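Local coordinates for LYND (Lyngbya aestuarii, PDB 4V1T), which probably acts as an ATP-dependent YcaO cyclodehydratase that turns cysteine residues of a precursor peptide into azoline rings, as in cyanobactin biosynthesis, at residues B[324-336]-B[691-703]. Sequence-based numbering, arbitrary orientation.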
loop_
_atom_site.group_PDB
_atom_site.type_symbol
_atom_site.label_atom_id
_atom_site.label_comp_id
_atom_site.label_asym_id
_atom_site.label_seq_id
_atom_site.Cartn_x
_atom_site.Cartn_y
_atom_site.Cartn_z
ATOM N N GLY B 324 -25.962 22.576 -12.585
ATOM C CA GLY B 324 -27.242 22.093 -12.074
ATOM C C GLY B 324 -28.407 22.323 -13.021
ATOM O O GLY B 324 -29.301 21.484 -13.140
ATOM N N PHE B 325 -28.395 23.464 -13.705
ATOM C CA PHE B 325 -29.476 23.821 -14.615
ATOM C C PHE B 325 -29.209 23.355 -16.047
ATOM O O PHE B 325 -29.989 23.651 -16.949
ATOM C CB PHE B 325 -29.715 25.328 -14.581
ATOM C CG PHE B 325 -30.273 25.814 -13.279
ATOM C CD1 PHE B 325 -29.432 26.107 -12.222
ATOM C CD2 PHE B 325 -31.631 25.958 -13.107
ATOM C CE1 PHE B 325 -29.940 26.548 -11.015
ATOM C CE2 PHE B 325 -32.149 26.401 -11.904
ATOM C CZ PHE B 325 -31.298 26.694 -10.856
ATOM N N GLU B 326 -28.112 22.626 -16.247
ATOM C CA GLU B 326 -27.822 22.006 -17.534
ATOM C C GLU B 326 -28.419 20.599 -17.554
ATOM O O GLU B 326 -28.510 19.953 -16.514
ATOM C CB GLU B 326 -26.314 21.952 -17.766
ATOM C CG GLU B 326 -25.662 23.313 -17.956
ATOM C CD GLU B 326 -24.150 23.227 -18.085
ATOM O OE1 GLU B 326 -23.568 22.165 -17.739
ATOM O OE2 GLU B 326 -23.543 24.226 -18.532
ATOM N N PRO B 327 -28.851 20.122 -18.729
ATOM C CA PRO B 327 -29.416 18.767 -18.772
ATOM C C PRO B 327 -28.378 17.679 -18.504
ATOM O O PRO B 327 -27.180 17.967 -18.498
ATOM C CB PRO B 327 -29.968 18.664 -20.195
ATOM C CG PRO B 327 -29.196 19.666 -20.978
ATOM C CD PRO B 327 -28.911 20.791 -20.039
ATOM N N LEU B 328 -28.839 16.445 -18.300
ATOM C CA LEU B 328 -27.954 15.331 -17.937
ATOM C C LEU B 328 -27.486 14.516 -19.145
ATOM O O LEU B 328 -28.298 13.918 -19.853
ATOM C CB LEU B 328 -28.666 14.403 -16.957
ATOM C CG LEU B 328 -27.902 14.041 -15.690
ATOM C CD1 LEU B 328 -27.677 15.270 -14.820
ATOM C CD2 LEU B 328 -28.681 12.985 -14.921
ATOM N N LYS B 329 -26.172 14.485 -19.357
ATOM C CA LYS B 329 -25.572 13.699 -20.433
ATOM C C LYS B 329 -25.372 12.247 -20.011
ATOM O O LYS B 329 -24.357 11.915 -19.387
ATOM C CB LYS B 329 -24.219 14.285 -20.838
ATOM C CG LYS B 329 -24.265 15.686 -21.421
ATOM C CD LYS B 329 -22.860 16.137 -21.789
ATOM C CE LYS B 329 -22.846 17.541 -22.374
ATOM N NZ LYS B 329 -21.455 17.979 -22.689
ATOM N N LEU B 330 -26.332 11.388 -20.343
ATOM C CA LEU B 330 -26.193 9.955 -20.092
ATOM C C LEU B 330 -25.826 9.226 -21.380
ATOM O O LEU B 330 -26.253 9.608 -22.461
ATOM C CB LEU B 330 -27.470 9.372 -19.493
ATOM C CG LEU B 330 -27.883 9.823 -18.082
ATOM C CD1 LEU B 330 -28.687 8.724 -17.395
ATOM C CD2 LEU B 330 -26.692 10.221 -17.212
ATOM N N GLU B 331 -25.026 8.175 -21.247
ATOM C CA GLU B 331 -24.488 7.469 -22.397
ATOM C C GLU B 331 -24.120 6.038 -22.027
ATOM O O GLU B 331 -24.050 5.696 -20.852
ATOM C CB GLU B 331 -23.256 8.205 -22.932
ATOM C CG GLU B 331 -22.197 8.478 -21.873
ATOM C CD GLU B 331 -21.049 9.312 -22.403
ATOM O OE1 GLU B 331 -21.179 10.555 -22.434
ATOM O OE2 GLU B 331 -20.017 8.728 -22.792
ATOM N N SER B 332 -23.865 5.224 -23.044
ATOM C CA SER B 332 -23.554 3.812 -22.875
ATOM C C SER B 332 -22.279 3.577 -22.065
ATOM O O SER B 332 -21.202 4.069 -22.408
ATOM C CB SER B 332 -23.410 3.148 -24.250
ATOM O OG SER B 332 -22.868 1.846 -24.133
ATOM N N ARG B 333 -22.418 2.807 -20.990
ATOM C CA ARG B 333 -21.283 2.392 -20.167
ATOM C C ARG B 333 -21.227 0.868 -20.116
ATOM O O ARG B 333 -21.948 0.243 -19.343
ATOM C CB ARG B 333 -21.400 2.974 -18.757
ATOM C CG ARG B 333 -21.357 4.495 -18.698
ATOM C CD ARG B 333 -20.019 5.052 -19.135
ATOM N NE ARG B 333 -19.973 6.511 -19.040
ATOM C CZ ARG B 333 -18.998 7.263 -19.536
ATOM N NH1 ARG B 333 -17.977 6.706 -20.171
ATOM N NH2 ARG B 333 -19.047 8.579 -19.399
ATOM N N PRO B 334 -20.390 0.256 -20.971
ATOM C CA PRO B 334 -20.284 -1.206 -20.974
ATOM C C PRO B 334 -19.681 -1.772 -19.684
ATOM O O PRO B 334 -18.641 -1.300 -19.225
ATOM C CB PRO B 334 -19.367 -1.494 -22.175
ATOM C CG PRO B 334 -19.481 -0.289 -23.049
ATOM C CD PRO B 334 -19.661 0.862 -22.101
ATOM N N LYS B 335 -20.340 -2.777 -19.114
ATOM C CA LYS B 335 -19.810 -3.491 -17.959
ATOM C C LYS B 335 -18.646 -4.376 -18.391
ATOM O O LYS B 335 -18.717 -5.042 -19.425
ATOM C CB LYS B 335 -20.889 -4.355 -17.306
ATOM C CG LYS B 335 -22.171 -3.621 -16.950
ATOM C CD LYS B 335 -23.197 -4.585 -16.375
ATOM C CE LYS B 335 -24.573 -3.944 -16.250
ATOM N NZ LYS B 335 -25.650 -4.969 -16.259
ATOM N N GLN B 336 -17.577 -4.375 -17.600
ATOM C CA GLN B 336 -16.407 -5.213 -17.870
ATOM C C GLN B 336 -15.912 -5.854 -16.575
ATOM O O GLN B 336 -16.692 -6.077 -15.646
ATOM C CB GLN B 336 -15.280 -4.397 -18.520
ATOM C CG GLN B 336 -15.611 -3.813 -19.892
ATOM C CD GLN B 336 -15.636 -4.856 -20.999
ATOM O OE1 GLN B 336 -15.541 -6.062 -20.745
ATOM N NE2 GLN B 336 -15.758 -4.395 -22.240
ATOM N N LYS B 691 -34.287 -12.757 -15.205
ATOM C CA LYS B 691 -33.095 -12.002 -15.558
ATOM C C LYS B 691 -33.470 -10.764 -16.370
ATOM O O LYS B 691 -34.037 -10.876 -17.459
ATOM C CB LYS B 691 -32.146 -12.909 -16.347
ATOM C CG LYS B 691 -30.835 -12.274 -16.778
ATOM C CD LYS B 691 -29.945 -13.317 -17.442
ATOM C CE LYS B 691 -28.588 -12.754 -17.834
ATOM N NZ LYS B 691 -27.731 -13.803 -18.461
ATOM N N ARG B 692 -33.154 -9.586 -15.842
ATOM C CA ARG B 692 -33.518 -8.326 -16.492
ATOM C C ARG B 692 -32.380 -7.304 -16.561
ATOM O O ARG B 692 -32.625 -6.109 -16.765
ATOM C CB ARG B 692 -34.714 -7.707 -15.771
ATOM C CG ARG B 692 -35.961 -8.575 -15.819
ATOM C CD ARG B 692 -37.209 -7.766 -15.516
ATOM N NE ARG B 692 -37.255 -7.316 -14.125
ATOM C CZ ARG B 692 -38.210 -6.542 -13.618
ATOM N NH1 ARG B 692 -39.205 -6.114 -14.389
ATOM N NH2 ARG B 692 -38.170 -6.183 -12.340
ATOM N N TRP B 693 -31.145 -7.774 -16.405
ATOM C CA TRP B 693 -29.969 -6.911 -16.514
ATOM C C TRP B 693 -29.211 -7.216 -17.799
ATOM O O TRP B 693 -29.178 -8.361 -18.249
ATOM C CB TRP B 693 -29.039 -7.095 -15.306
ATOM C CG TRP B 693 -28.338 -8.414 -15.283
ATOM C CD1 TRP B 693 -27.151 -8.721 -15.881
ATOM C CD2 TRP B 693 -28.778 -9.608 -14.629
ATOM N NE1 TRP B 693 -26.829 -10.034 -15.646
ATOM C CE2 TRP B 693 -27.810 -10.599 -14.877
ATOM C CE3 TRP B 693 -29.901 -9.935 -13.861
ATOM C CZ2 TRP B 693 -27.928 -11.896 -14.383
ATOM C CZ3 TRP B 693 -30.018 -11.224 -13.372
ATOM C CH2 TRP B 693 -29.036 -12.187 -13.629
ATOM N N SER B 694 -28.605 -6.184 -18.378
ATOM C CA SER B 694 -27.834 -6.314 -19.609
ATOM C C SER B 694 -26.345 -6.293 -19.289
ATOM O O SER B 694 -25.952 -6.592 -18.167
ATOM C CB SER B 694 -28.174 -5.173 -20.561
ATOM O OG SER B 694 -27.619 -3.960 -20.093
ATOM N N ASP B 695 -25.520 -5.948 -20.275
ATOM C CA ASP B 695 -24.091 -5.731 -20.055
ATOM C C ASP B 695 -23.756 -4.257 -20.200
ATOM O O ASP B 695 -22.587 -3.877 -20.286
ATOM C CB ASP B 695 -23.263 -6.564 -21.035
ATOM C CG ASP B 695 -23.250 -8.034 -20.676
ATOM O OD1 ASP B 695 -22.484 -8.413 -19.763
ATOM O OD2 ASP B 695 -23.998 -8.813 -21.302
ATOM N N ASP B 696 -24.794 -3.432 -20.239
ATOM C CA ASP B 696 -24.635 -1.996 -20.323
ATOM C C ASP B 696 -25.280 -1.367 -19.103
ATOM O O ASP B 696 -26.463 -1.580 -18.837
ATOM C CB ASP B 696 -25.264 -1.456 -21.600
ATOM C CG ASP B 696 -24.806 -0.054 -21.922
ATOM O OD1 ASP B 696 -24.564 0.733 -20.981
ATOM O OD2 ASP B 696 -24.686 0.260 -23.124
ATOM N N ILE B 697 -24.499 -0.594 -18.360
ATOM C CA ILE B 697 -24.990 0.025 -17.141
ATOM C C ILE B 697 -26.102 1.012 -17.482
ATOM O O ILE B 697 -27.115 1.082 -16.791
ATOM C CB ILE B 697 -23.859 0.736 -16.361
ATOM C CG1 ILE B 697 -22.748 -0.255 -16.005
ATOM C CG2 ILE B 697 -24.397 1.348 -15.076
ATOM C CD1 ILE B 697 -21.450 0.400 -15.558
ATOM N N TYR B 698 -25.915 1.756 -18.564
ATOM C CA TYR B 698 -26.893 2.749 -18.993
ATOM C C TYR B 698 -28.233 2.120 -19.369
ATOM O O TYR B 698 -29.291 2.682 -19.103
ATOM C CB TYR B 698 -26.345 3.549 -20.177
ATOM C CG TYR B 698 -27.352 4.494 -20.786
ATOM C CD1 TYR B 698 -27.934 5.500 -20.029
ATOM C CD2 TYR B 698 -27.718 4.383 -22.113
ATOM C CE1 TYR B 698 -28.862 6.363 -20.581
ATOM C CE2 TYR B 698 -28.643 5.244 -22.672
ATOM C CZ TYR B 698 -29.209 6.229 -21.902
ATOM O OH TYR B 698 -30.126 7.079 -22.467
ATOM N N THR B 699 -28.185 0.958 -20.006
ATOM C CA THR B 699 -29.406 0.261 -20.358
ATOM C C THR B 699 -30.105 -0.196 -19.088
ATOM O O THR B 699 -31.329 -0.215 -19.017
ATOM C CB THR B 699 -29.125 -0.948 -21.270
ATOM O OG1 THR B 699 -28.416 -0.507 -22.434
ATOM C CG2 THR B 699 -30.429 -1.617 -21.705
ATOM N N ASP B 700 -29.316 -0.546 -18.077
ATOM C CA ASP B 700 -29.861 -1.043 -16.823
ATOM C C ASP B 700 -30.604 0.027 -16.031
ATOM O O ASP B 700 -31.601 -0.283 -15.400
ATOM C CB ASP B 700 -28.760 -1.651 -15.958
ATOM C CG ASP B 700 -28.415 -3.065 -16.370
ATOM O OD1 ASP B 700 -28.822 -3.480 -17.474
ATOM O OD2 ASP B 700 -27.736 -3.765 -15.592
ATOM N N VAL B 701 -30.134 1.275 -16.070
ATOM C CA VAL B 701 -30.820 2.346 -15.342
ATOM C C VAL B 701 -32.101 2.741 -16.071
ATOM O O VAL B 701 -33.105 3.047 -15.436
ATOM C CB VAL B 701 -29.935 3.607 -15.115
ATOM C CG1 VAL B 701 -28.537 3.216 -14.679
ATOM C CG2 VAL B 701 -29.875 4.492 -16.348
ATOM N N MET B 702 -32.061 2.732 -17.403
ATOM C CA MET B 702 -33.241 3.054 -18.185
ATOM C C MET B 702 -34.272 1.934 -18.042
ATOM O O MET B 702 -35.466 2.148 -18.233
ATOM C CB MET B 702 -32.884 3.312 -19.659
ATOM C CG MET B 702 -32.077 4.595 -19.901
ATOM S SD MET B 702 -32.632 6.044 -18.948
ATOM C CE MET B 702 -34.199 6.415 -19.743
ATOM N N THR B 703 -33.807 0.747 -17.680
ATOM C CA THR B 703 -34.708 -0.339 -17.336
ATOM C C THR B 703 -35.392 -0.043 -16.000
ATOM O O THR B 703 -36.580 -0.308 -15.823
ATOM C CB THR B 703 -33.962 -1.678 -17.232
ATOM O OG1 THR B 703 -33.232 -1.906 -18.438
ATOM C CG2 THR B 703 -34.941 -2.831 -17.003
#
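One face of the Tyr698 ring looks onto the backbone of Leu330 and Glu331, with Glu331 N 4.1 Å above its plane and displaced toward the rim. Leu330 CB approaches the same ring obliquely, 3.5 Å from Tyr698 CE1. Over one face of the Arg333 guanidinium lies Glu331 OE2, a contact of charges only, while Arg333 NE forms a salt bridge with Glu539 OE2 of helix 538-561. The Asp696 carboxylate joins both segments: OD2 accepts from Ser332 OG (2.6 Å) and OD1 from Arg333 N, both on the syn side and 28° out of plane. With CG anti to the backbone N (chi1 -164°), it sits at the helix start, where OD1 caps Tyr698 N from the face opposite Arg333 N. An alanine here would probably leave Ser332 OG and Arg333 N without their acceptor and the helix start uncapped. Alongside, Ile697 N donates to Arg333 O and Lys335 N to Asp695 O, each at 166°. The Lys335 chain, extended beyond CG, passes Ile697 (Lys335 CG to Ile697 CG1 3.5 Å) and carries NZ to a salt bridge with Asp700 OD2 and a bond to Ser694 O from above the carbonyl plane. Asp700 OD1 accepts from Ser694 N and OG. The arrangement is a single beta bridge, Pro334 with Asp696, beside an Asp N-cap, joining the 324-336 loop to helix 697-710 of the YcaO domain, the Ile697 side chain about 10 Å from a bound ADP.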